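Local coordinates for Esterase/lipase (Lactobacillus rhamnosus, PDB 4N5H), which probably hydrolyses carboxylic ester bonds, as an esterase of the alpha/beta hydrolase fold that may also transfer acyl groups, at residues G134-L137 with D138-L141; H220-F223 with S224-V227. The protein carries 1 engineered substitution. One frame throughout, in Å; residues are numbered along the deposited sequence.

Contact 1: G134-L137 with D138-L141; sequences GFDL and DHVL
D136 and H139 meet because their first torsions send both groups out over the same bend: the D136 carboxylate carbon lies trans to its own N (chi1 169°), while the H139 ring folds back beside its backbone N (chi1 -57°). D136 OD2 then accepts a nearly straight bond from H139 ND1 (2.8 Å, N-H...O 173°). The oxygen lies almost in the imidazole plane, at the ring edge, and ND1 reaches it on the syn side, although carboxylate and ring stand nearly perpendicular. The other oxygen, D136 OD1, takes the backbone N of D138 at 2.9 Å, a more bent bond that arrives from above the carboxylate plane and closes an Asx turn. The same OD1 also packs 3.3 Å from D138 CB. With both oxygens engaged, the carboxylate is fixed in rotation. On the apolar side, V140 CG2 rests 3.4 Å from L137 O and 4.1 Å from L137 CD2, with F175 packed against both side chains. The bend turns the chain from strand 135-136 into strand 140-145, both parallel to strand 66-72, where T68 OG1 bonds D136 O. An alanine in place of D136 would probably leave H139 ND1 and the D138 N-H without these acceptors, leaving the imidazole held through NE2 and D309 and the turn without its side-chain brace. H139 NE2 bonds D309 OD1 of helix 288-311, so the imidazole bridges two carboxylates and ties the bend to that helix. A further carboxylate, that of D138, brings OD2 to 4.1 Å from D136 OD1. Bonds to carboxylates at both ring nitrogens would be expected to favour a doubly protonated, positively charged H139, which would offset part of this concentration of negative charge.

Contact 2: H220-F223 with S224-V227; sequences HLNF and SQVV
Q225 reaches toward N222 with its chain extended beyond CG; chi1 -69° sets CG beside its own N and points OE1 into the turn that opens helix 223-226. N222 N meets Q225 OE1 in the carbonyl plane at 2.9 Å. N222 ND2 reaches Q225 OE1 from above that plane, also at 2.9 Å, the two amides 57° apart; L221 N adds a weak bond. N222 holds the N-cap position, yet its side chain makes no capping bond; its backbone O takes Q225 N and V226 N, the usual start-of-helix bonding. The tight part is apolar: V227 CB sits over one face of the F223 ring, 4.1 Å from its centroid in a CH-pi contact, and V227 CG2 lies 3.7 Å from F223 CZ. Helices 147-158 and 246-258 pack around this ring. The more exposed side carries H220, S224 and Q225, where H220 ND1 bonds A216 O and S224 OG bonds E188. There V226 CG1 lies near the plane of the H220 ring at its edge, and 3.9 Å from H220 CB. H220 O is buried without a polar partner, a probable energetic cost, whereas Q225 OE1, gripped by several N-H groups, ties the incoming loop to the first helical turn.

Contacts 1 and 2 are separate local turns in series along the chain, their centres 26 Å apart and their nearest atoms about 14 Å apart. Part of the chain between them bears the probable nucleophile. Strand 140-145, to which V140 and L141 of contact 1 belong, runs into what looks like a nucleophile elbow at S146, the likely partner of H278 and D243 in a catalytic triad. Helix 147-158 follows, and contact 2 packs on it: F223 touches S153 and C157, and L221 O accepts from H150. The bound calcium ion belongs to the surroundings of contact 1, about 5 Å from the D136 side chain, too far for direct coordination.

Contact 1: G134-L137 with D138-L141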
ATOM      1  N   GLY A 134     -12.313 -21.995 -17.281  1.00 13.73           N
ATOM      2  CA  GLY A 134     -11.273 -21.626 -18.213  1.00 16.36           C
ATOM      3  C   GLY A 134     -10.090 -22.479 -18.419  1.00 14.86           C
ATOM      4  O   GLY A 134      -9.247 -22.188 -19.302  1.00 15.61           O
ATOM      5  N   PHE A 135      -9.985 -23.570 -17.683  1.00 13.62           N
ATOM      6  CA  PHE A 135      -8.826 -24.419 -17.836  1.00 12.26           C
ATOM      7  C   PHE A 135      -9.038 -25.505 -18.906  1.00 13.47           C
ATOM      8  O   PHE A 135      -9.948 -26.363 -18.776  1.00 13.95           O
ATOM      9  CB  PHE A 135      -8.492 -25.136 -16.507  1.00 13.19           C
ATOM     10  CG  PHE A 135      -7.881 -24.218 -15.484  1.00 11.22           C
ATOM     11  CD1 PHE A 135      -8.644 -23.226 -14.846  1.00 11.78           C
ATOM     12  CD2 PHE A 135      -6.497 -24.236 -15.234  1.00 11.85           C
ATOM     13  CE1 PHE A 135      -8.064 -22.306 -13.983  1.00 12.42           C
ATOM     14  CE2 PHE A 135      -5.900 -23.293 -14.437  1.00 12.18           C
ATOM     15  CZ  PHE A 135      -6.678 -22.342 -13.792  1.00 13.21           C
ATOM     16  N   ASP A 136      -8.110 -25.513 -19.874  1.00 13.17           N
ATOM     17  CA  ASP A 136      -8.026 -26.598 -20.827  1.00 13.26           C
ATOM     18  C   ASP A 136      -7.149 -27.649 -20.288  1.00 13.18           C
ATOM     19  O   ASP A 136      -5.901 -27.446 -20.217  1.00 13.84           O
ATOM     20  CB  ASP A 136      -7.518 -26.035 -22.158  1.00 15.14           C
ATOM     21  CG  ASP A 136      -7.127 -27.118 -23.158  1.00 20.82           C
ATOM     22  OD1 ASP A 136      -7.443 -28.316 -22.958  1.00 17.61           O
ATOM     23  OD2 ASP A 136      -6.443 -26.693 -24.090  1.00 24.13           O
ATOM     24  N   LEU A 137      -7.707 -28.749 -19.793  1.00 14.02           N
ATOM     25  CA  LEU A 137      -6.909 -29.781 -19.228  1.00 14.22           C
ATOM     26  C   LEU A 137      -6.409 -30.870 -20.213  1.00 14.12           C
ATOM     27  O   LEU A 137      -5.802 -31.830 -19.794  1.00 14.29           O
ATOM     28  CB  LEU A 137      -7.675 -30.421 -18.096  1.00 14.81           C
ATOM     29  CG  LEU A 137      -7.968 -29.480 -16.904  1.00 15.69           C
ATOM     30  CD1 LEU A 137      -8.770 -30.253 -15.836  1.00 17.07           C
ATOM     31  CD2 LEU A 137      -6.650 -28.915 -16.291  1.00 16.59           C
ATOM     32  N   ASP A 138      -6.606 -30.636 -21.509  1.00 12.63           N
ATOM     33  CA  ASP A 138      -5.976 -31.504 -22.508  1.00 15.20           C
ATOM     34  C   ASP A 138      -4.532 -31.121 -22.753  1.00 14.59           C
ATOM     35  O   ASP A 138      -3.741 -31.919 -23.292  1.00 16.04           O
ATOM     36  CB  ASP A 138      -6.771 -31.463 -23.798  1.00 14.95           C
ATOM     37  CG  ASP A 138      -8.116 -32.201 -23.691  1.00 20.75           C
ATOM     38  OD1 ASP A 138      -8.251 -33.095 -22.810  1.00 21.58           O
ATOM     39  OD2 ASP A 138      -8.963 -31.832 -24.454  1.00 22.79           O
ATOM     40  N   HIS A 139      -4.161 -29.906 -22.357  1.00 13.54           N
ATOM     41  CA  HIS A 139      -2.840 -29.395 -22.542  1.00 14.02           C
ATOM     42  C   HIS A 139      -2.421 -28.806 -21.213  1.00 13.02           C
ATOM     43  O   HIS A 139      -2.850 -27.688 -20.889  1.00 13.84           O
ATOM     44  CB  HIS A 139      -2.851 -28.341 -23.565  1.00 14.47           C
ATOM     45  CG  HIS A 139      -3.394 -28.784 -24.906  1.00 16.93           C
ATOM     46  ND1 HIS A 139      -4.638 -28.373 -25.342  1.00 19.47           N
ATOM     47  CD2 HIS A 139      -2.947 -29.678 -25.839  1.00 18.66           C
ATOM     48  CE1 HIS A 139      -4.944 -28.963 -26.491  1.00 19.94           C
ATOM     49  NE2 HIS A 139      -3.915 -29.712 -26.846  1.00 20.18           N
ATOM     50  N   VAL A 140      -1.504 -29.528 -20.539  1.00 11.97           N
ATOM     51  CA  VAL A 140      -1.138 -29.215 -19.137  1.00 11.97           C
ATOM     52  C   VAL A 140       0.374 -29.171 -19.026  1.00 11.57           C
ATOM     53  O   VAL A 140       1.081 -30.153 -19.251  1.00 12.82           O
ATOM     54  CB  VAL A 140      -1.716 -30.170 -18.116  1.00 13.16           C
ATOM     55  CG1 VAL A 140      -1.306 -29.797 -16.666  1.00 14.05           C
ATOM     56  CG2 VAL A 140      -3.245 -30.193 -18.232  1.00 14.21           C
ATOM     57  N   LEU A 141       0.879 -28.035 -18.547  1.00 12.51           N
ATOM     58  CA  LEU A 141       2.276 -27.880 -18.185  1.00 11.60           C
ATOM     59  C   LEU A 141       2.383 -27.942 -16.626  1.00 12.87           C
ATOM     60  O   LEU A 141       1.764 -27.101 -15.964  1.00 12.00           O
ATOM     61  CB  LEU A 141       2.811 -26.557 -18.631  1.00 11.94           C
ATOM     62  CG  LEU A 141       4.180 -26.080 -18.143  1.00 12.34           C
ATOM     63  CD1 LEU A 141       5.259 -27.095 -18.345  1.00 14.51           C
ATOM     64  CD2 LEU A 141       4.579 -24.743 -18.734  1.00 13.27           C
TER

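Contact 2: H220-F223 with S224-V227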
ATOM      1  N   HIS A 220      11.594 -44.064  -1.848  1.00 18.71           N
ATOM      2  CA  HIS A 220      10.978 -43.365  -2.983  1.00 17.41           C
ATOM      3  C   HIS A 220      11.047 -41.810  -2.797  1.00 19.29           C
ATOM      4  O   HIS A 220      10.093 -41.141  -3.200  1.00 19.75           O
ATOM      5  CB  HIS A 220       9.548 -43.815  -3.125  1.00 17.40           C
ATOM      6  CG  HIS A 220       9.399 -45.236  -3.437  1.00 21.00           C
ATOM      7  ND1 HIS A 220       9.370 -46.212  -2.449  1.00 20.20           N
ATOM      8  CD2 HIS A 220       9.437 -45.899  -4.612  1.00 24.20           C
ATOM      9  CE1 HIS A 220       9.310 -47.404  -3.019  1.00 23.40           C
ATOM     10  NE2 HIS A 220       9.347 -47.246  -4.322  1.00 24.74           N
ATOM     11  N   LEU A 221      12.125 -41.328  -2.203  1.00 18.92           N
ATOM     12  CA  LEU A 221      12.373 -39.877  -1.879  1.00 21.46           C
ATOM     13  C   LEU A 221      12.999 -39.184  -3.118  1.00 19.45           C
ATOM     14  O   LEU A 221      12.908 -37.977  -3.198  1.00 19.54           O
ATOM     15  CB  LEU A 221      13.388 -39.720  -0.741  1.00 25.72           C
ATOM     16  CG  LEU A 221      13.164 -39.704   0.717  1.00 28.55           C
ATOM     17  CD1 LEU A 221      14.263 -38.884   1.320  1.00 34.61           C
ATOM     18  CD2 LEU A 221      11.848 -39.145   1.118  1.00 31.07           C
ATOM     19  N   ASN A 222      13.676 -39.944  -3.988  1.00 17.08           N
ATOM     20  CA  ASN A 222      14.495 -39.404  -5.076  1.00 16.74           C
ATOM     21  C   ASN A 222      13.855 -39.713  -6.383  1.00 16.60           C
ATOM     22  O   ASN A 222      13.268 -40.776  -6.609  1.00 16.36           O
ATOM     23  CB  ASN A 222      15.910 -39.977  -5.006  1.00 16.82           C
ATOM     24  CG  ASN A 222      16.623 -39.631  -3.730  1.00 20.11           C
ATOM     25  OD1 ASN A 222      17.249 -38.591  -3.613  1.00 20.90           O
ATOM     26  ND2 ASN A 222      16.497 -40.509  -2.719  1.00 21.05           N
ATOM     27  N   PHE A 223      13.925 -38.790  -7.335  1.00 14.93           N
ATOM     28  CA  PHE A 223      13.421 -39.092  -8.684  1.00 14.72           C
ATOM     29  C   PHE A 223      13.992 -40.383  -9.243  1.00 15.14           C
ATOM     30  O   PHE A 223      13.300 -41.123  -9.933  1.00 17.76           O
ATOM     31  CB  PHE A 223      13.698 -37.899  -9.621  1.00 16.55           C
ATOM     32  CG  PHE A 223      13.243 -38.104 -11.003  1.00 14.10           C
ATOM     33  CD1 PHE A 223      11.927 -37.917 -11.313  1.00 14.23           C
ATOM     34  CD2 PHE A 223      14.143 -38.393 -12.006  1.00 16.06           C
ATOM     35  CE1 PHE A 223      11.440 -38.115 -12.588  1.00 15.67           C
ATOM     36  CE2 PHE A 223      13.699 -38.559 -13.296  1.00 15.66           C
ATOM     37  CZ  PHE A 223      12.334 -38.426 -13.578  1.00 16.63           C
ATOM     38  N   SER A 224      15.278 -40.625  -9.025  1.00 16.55           N
ATOM     39  CA  SER A 224      15.920 -41.816  -9.523  1.00 17.65           C
ATOM     40  C   SER A 224      15.224 -43.087  -8.985  1.00 19.90           C
ATOM     41  O   SER A 224      15.410 -44.133  -9.585  1.00 18.01           O
ATOM     42  CB  SER A 224      17.370 -41.839  -9.098  1.00 16.79           C
ATOM     43  OG  SER A 224      17.596 -41.722  -7.708  1.00 17.78           O
ATOM     44  N   GLN A 225      14.513 -42.983  -7.835  1.00 18.06           N
ATOM     45  CA  GLN A 225      13.777 -44.139  -7.263  1.00 18.57           C
ATOM     46  C   GLN A 225      12.404 -44.271  -7.792  1.00 22.45           C
ATOM     47  O   GLN A 225      11.870 -45.362  -7.782  1.00 28.68           O
ATOM     48  CB  GLN A 225      13.721 -44.048  -5.764  1.00 19.89           C
ATOM     49  CG  GLN A 225      15.018 -44.236  -5.089  1.00 19.69           C
ATOM     50  CD  GLN A 225      15.070 -43.716  -3.713  1.00 21.35           C
ATOM     51  OE1 GLN A 225      14.595 -42.650  -3.371  1.00 19.75           O
ATOM     52  NE2 GLN A 225      15.760 -44.487  -2.857  1.00 21.87           N
ATOM     53  N   VAL A 226      11.738 -43.193  -8.250  1.00 17.25           N
ATOM     54  CA  VAL A 226      10.393 -43.326  -8.795  1.00 16.08           C
ATOM     55  C   VAL A 226      10.299 -43.398 -10.319  1.00 18.08           C
ATOM     56  O   VAL A 226       9.279 -43.770 -10.845  1.00 17.67           O
ATOM     57  CB  VAL A 226       9.481 -42.172  -8.221  1.00 15.44           C
ATOM     58  CG1 VAL A 226       9.282 -42.350  -6.720  1.00 17.99           C
ATOM     59  CG2 VAL A 226      10.098 -40.820  -8.459  1.00 14.70           C
ATOM     60  N   VAL A 227      11.397 -43.121 -11.017  1.00 17.20           N
ATOM     61  CA  VAL A 227      11.418 -43.057 -12.467  1.00 17.32           C
ATOM     62  C   VAL A 227      11.352 -44.439 -13.146  1.00 18.63           C
ATOM     63  O   VAL A 227      10.854 -44.560 -14.278  1.00 19.36           O
ATOM     64  CB  VAL A 227      12.684 -42.281 -12.965  1.00 17.84           C
ATOM     65  CG1 VAL A 227      13.972 -43.039 -12.650  1.00 19.26           C
ATOM     66  CG2 VAL A 227      12.605 -42.016 -14.424  1.00 19.40           C
TER